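Local coordinates for protein dermonecrotic toxin (Pasteurella multocida, PDB 2EBF) that is a mitogenic toxin that induces bone resorption and is associated with severe atrophic rhinitis in pigs, this chain being its C-terminal region with a membrane-localization domain, at residues 48-58 with 72-83. Residues are numbered along the deposited sequence; the frame is centred on the assembly and turned at random.
Sequences LEGVWTPEVLK and YKRILAKLQRIH
With CG anti to the carbonyl carbon (chi1 -76°), the His-83 ring swings toward 51-53 and gives its NE2 hydrogen to Trp-52 O, 2.8 Å away. The bond bends to 148° at the hydrogen, and the donor stands above the carbonyl plane. Thr-53 CG2, likewise anti to its own carbonyl carbon, lies over one face of the His-83 imidazole in a CH-pi contact, 4.0 Å from the ring centroid, while Val-51 O sits at the ring edge, 3.3 Å from His-83 CE1. Leu-48 finishes this end, its CD2 meeting Ile-82 CG2 crosswise. Thr-53 is the N-cap residue of the helix that starts at Pro-54. Two knobs-into-holes follow: Pro-54 fits among Leu-76, Leu-79, Gln-80 and His-83, and Leu-57 among Tyr-72, Ile-75, Leu-76 and Leu-79, its CD1 3.8 Å from Leu-76 CD2. At the far end, a water bridges Tyr-72 OH, at 2.7 Å, to Lys-58 O, at 2.6 Å, and donates to the carbonyl. Helix 115-129 meets Val-51, Trp-52 and Ile-75, and helix 88-108 meets Leu-48 and Ile-82. The axes of helices 54-58 and 72-83 run roughly antiparallel, at 149°, a helical-hairpin packing within the helical bundle of the membrane-localization domain.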
# COMPACT_ATOMS: atom_id res chain seq x y z
N LEU A 48 24.67 -13.20 4.70
CA LEU A 48 25.58 -13.08 3.56
C LEU A 48 26.70 -14.12 3.51
O LEU A 48 27.65 -13.96 2.76
CB LEU A 48 26.17 -11.67 3.50
CG LEU A 48 25.15 -10.54 3.28
CD1 LEU A 48 25.82 -9.20 3.40
CD2 LEU A 48 24.45 -10.69 1.92
N GLU A 49 26.56 -15.19 4.29
CA GLU A 49 27.60 -16.24 4.34
C GLU A 49 27.84 -16.94 3.00
O GLU A 49 28.92 -17.48 2.77
CB GLU A 49 27.29 -17.28 5.42
CG GLU A 49 27.31 -16.73 6.83
CD GLU A 49 25.93 -16.35 7.35
OE1 GLU A 49 25.70 -16.50 8.57
OE2 GLU A 49 25.07 -15.90 6.55
N GLY A 50 26.83 -16.93 2.13
CA GLY A 50 26.95 -17.59 0.84
C GLY A 50 27.10 -16.65 -0.35
O GLY A 50 26.93 -17.07 -1.49
N VAL A 51 27.40 -15.39 -0.07
CA VAL A 51 27.55 -14.39 -1.12
C VAL A 51 28.99 -13.92 -1.10
O VAL A 51 29.49 -13.49 -0.07
CB VAL A 51 26.59 -13.19 -0.89
CG1 VAL A 51 26.78 -12.12 -1.96
CG2 VAL A 51 25.14 -13.63 -0.84
N TRP A 52 29.65 -13.99 -2.26
CA TRP A 52 31.04 -13.58 -2.41
C TRP A 52 31.23 -12.13 -1.98
O TRP A 52 30.34 -11.29 -2.19
CB TRP A 52 31.48 -13.67 -3.86
CG TRP A 52 31.72 -15.04 -4.42
CD1 TRP A 52 31.97 -16.20 -3.73
CD2 TRP A 52 31.78 -15.38 -5.81
NE1 TRP A 52 32.16 -17.25 -4.61
CE2 TRP A 52 32.04 -16.77 -5.89
CE3 TRP A 52 31.62 -14.64 -6.99
CZ2 TRP A 52 32.16 -17.43 -7.12
CZ3 TRP A 52 31.73 -15.30 -8.20
CH2 TRP A 52 32.00 -16.69 -8.26
N THR A 53 32.37 -11.86 -1.37
CA THR A 53 32.81 -10.50 -1.09
C THR A 53 33.47 -9.92 -2.35
O THR A 53 33.80 -10.68 -3.25
CB THR A 53 33.84 -10.47 0.05
OG1 THR A 53 34.95 -11.31 -0.31
CG2 THR A 53 33.20 -10.97 1.35
N PRO A 54 33.65 -8.58 -2.42
CA PRO A 54 34.30 -7.96 -3.58
C PRO A 54 35.69 -8.51 -3.92
O PRO A 54 36.00 -8.67 -5.10
CB PRO A 54 34.39 -6.47 -3.18
CG PRO A 54 33.28 -6.28 -2.24
CD PRO A 54 33.21 -7.57 -1.44
N GLU A 55 36.51 -8.80 -2.91
CA GLU A 55 37.85 -9.37 -3.17
C GLU A 55 37.76 -10.72 -3.86
O GLU A 55 38.54 -11.02 -4.77
CB GLU A 55 38.67 -9.53 -1.88
CG GLU A 55 39.13 -8.23 -1.23
CD GLU A 55 40.03 -7.36 -2.11
OE1 GLU A 55 40.76 -7.88 -2.98
OE2 GLU A 55 40.02 -6.14 -1.89
N VAL A 56 36.80 -11.53 -3.45
CA VAL A 56 36.61 -12.83 -4.07
C VAL A 56 36.14 -12.66 -5.52
O VAL A 56 36.66 -13.30 -6.44
CB VAL A 56 35.64 -13.70 -3.23
CG1 VAL A 56 35.11 -14.84 -4.05
CG2 VAL A 56 36.35 -14.22 -1.99
N LEU A 57 35.17 -11.77 -5.73
CA LEU A 57 34.68 -11.46 -7.08
C LEU A 57 35.81 -11.04 -8.01
O LEU A 57 35.87 -11.48 -9.16
CB LEU A 57 33.64 -10.34 -7.04
CG LEU A 57 32.42 -10.38 -7.98
CD1 LEU A 57 32.04 -8.97 -8.44
CD2 LEU A 57 32.53 -11.34 -9.17
N LYS A 58 36.70 -10.18 -7.50
CA LYS A 58 37.83 -9.61 -8.24
C LYS A 58 38.70 -10.68 -8.88
O LYS A 58 39.16 -10.51 -10.00
CB LYS A 58 38.69 -8.75 -7.32
CG LYS A 58 38.33 -7.28 -7.28
CD LYS A 58 38.50 -6.72 -5.88
CE LYS A 58 39.12 -5.34 -5.88
NZ LYS A 58 40.57 -5.45 -5.52
N TYR A 72 31.53 -2.84 -14.42
CA TYR A 72 32.16 -3.73 -13.45
C TYR A 72 32.47 -3.01 -12.14
O TYR A 72 32.21 -3.54 -11.06
CB TYR A 72 33.41 -4.36 -14.08
CG TYR A 72 34.15 -5.39 -13.23
CD1 TYR A 72 35.50 -5.65 -13.47
CD2 TYR A 72 33.52 -6.09 -12.21
CE1 TYR A 72 36.20 -6.60 -12.71
CE2 TYR A 72 34.20 -7.04 -11.45
CZ TYR A 72 35.54 -7.29 -11.70
OH TYR A 72 36.20 -8.22 -10.94
N LYS A 73 33.01 -1.79 -12.25
CA LYS A 73 33.26 -0.97 -11.07
C LYS A 73 32.00 -0.78 -10.22
O LYS A 73 32.05 -0.91 -9.00
CB LYS A 73 33.86 0.38 -11.45
CG LYS A 73 33.72 1.46 -10.38
CD LYS A 73 34.81 2.53 -10.42
CE LYS A 73 34.85 3.28 -11.73
NZ LYS A 73 35.85 2.67 -12.67
N ARG A 74 30.87 -0.47 -10.86
CA ARG A 74 29.61 -0.27 -10.15
C ARG A 74 29.08 -1.56 -9.53
O ARG A 74 28.44 -1.53 -8.49
CB ARG A 74 28.56 0.36 -11.05
CG ARG A 74 28.78 1.86 -11.26
CD ARG A 74 27.60 2.48 -11.96
NE ARG A 74 27.51 1.98 -13.33
CZ ARG A 74 27.66 2.73 -14.42
NH1 ARG A 74 27.89 4.03 -14.32
NH2 ARG A 74 27.56 2.15 -15.61
N ILE A 75 29.35 -2.69 -10.18
CA ILE A 75 29.00 -4.00 -9.62
C ILE A 75 29.79 -4.28 -8.33
O ILE A 75 29.21 -4.67 -7.31
CB ILE A 75 29.13 -5.11 -10.70
CG1 ILE A 75 27.89 -5.08 -11.61
CG2 ILE A 75 29.35 -6.49 -10.08
CD1 ILE A 75 28.05 -5.80 -12.95
N LEU A 76 31.10 -4.03 -8.37
CA LEU A 76 31.98 -4.18 -7.21
C LEU A 76 31.60 -3.23 -6.08
O LEU A 76 31.62 -3.62 -4.90
CB LEU A 76 33.44 -3.91 -7.61
CG LEU A 76 34.17 -5.01 -8.38
CD1 LEU A 76 35.47 -4.45 -8.95
CD2 LEU A 76 34.43 -6.23 -7.49
N ALA A 77 31.27 -2.00 -6.44
CA ALA A 77 30.84 -0.99 -5.46
C ALA A 77 29.57 -1.42 -4.75
O ALA A 77 29.48 -1.32 -3.53
CB ALA A 77 30.64 0.36 -6.14
N LYS A 78 28.59 -1.90 -5.52
CA LYS A 78 27.32 -2.36 -4.96
C LYS A 78 27.50 -3.61 -4.08
O LYS A 78 26.86 -3.75 -3.04
CB LYS A 78 26.27 -2.61 -6.05
CG LYS A 78 24.89 -2.93 -5.47
CD LYS A 78 23.77 -2.14 -6.12
CE LYS A 78 24.08 -0.66 -6.13
NZ LYS A 78 22.90 0.22 -6.19
N LEU A 79 28.37 -4.52 -4.50
CA LEU A 79 28.65 -5.71 -3.70
C LEU A 79 29.23 -5.29 -2.34
O LEU A 79 28.85 -5.83 -1.30
CB LEU A 79 29.64 -6.63 -4.41
CG LEU A 79 29.43 -8.15 -4.39
CD1 LEU A 79 30.74 -8.88 -4.53
CD2 LEU A 79 28.59 -8.67 -3.21
N GLN A 80 30.12 -4.31 -2.36
CA GLN A 80 30.70 -3.81 -1.12
C GLN A 80 29.64 -3.21 -0.20
O GLN A 80 29.64 -3.49 1.00
CB GLN A 80 31.83 -2.81 -1.37
CG GLN A 80 32.58 -2.43 -0.09
CD GLN A 80 33.17 -3.65 0.63
OE1 GLN A 80 32.68 -4.06 1.68
NE2 GLN A 80 34.23 -4.22 0.05
N ARG A 81 28.75 -2.39 -0.76
CA ARG A 81 27.65 -1.79 0.01
C ARG A 81 26.77 -2.85 0.66
O ARG A 81 26.32 -2.67 1.79
CB ARG A 81 26.79 -0.86 -0.86
CG ARG A 81 27.42 0.50 -1.15
CD ARG A 81 26.37 1.50 -1.68
NE ARG A 81 25.40 1.89 -0.65
CZ ARG A 81 24.20 2.43 -0.88
NH1 ARG A 81 23.77 2.68 -2.12
NH2 ARG A 81 23.41 2.73 0.15
N ILE A 82 26.52 -3.95 -0.05
CA ILE A 82 25.72 -5.06 0.48
C ILE A 82 26.37 -5.64 1.74
O ILE A 82 25.71 -5.79 2.77
CB ILE A 82 25.49 -6.16 -0.59
CG1 ILE A 82 24.49 -5.65 -1.63
CG2 ILE A 82 24.99 -7.48 0.03
CD1 ILE A 82 24.66 -6.28 -2.97
N HIS A 83 27.66 -5.92 1.64
CA HIS A 83 28.42 -6.50 2.75
C HIS A 83 28.59 -5.53 3.93
O HIS A 83 28.77 -5.98 5.07
CB HIS A 83 29.77 -7.04 2.26
CG HIS A 83 29.66 -8.35 1.53
ND1 HIS A 83 29.56 -9.56 2.19
CD2 HIS A 83 29.60 -8.64 0.21
CE1 HIS A 83 29.46 -10.53 1.30
NE2 HIS A 83 29.49 -10.00 0.09
O HOH W 1 38.78 -8.48 -11.55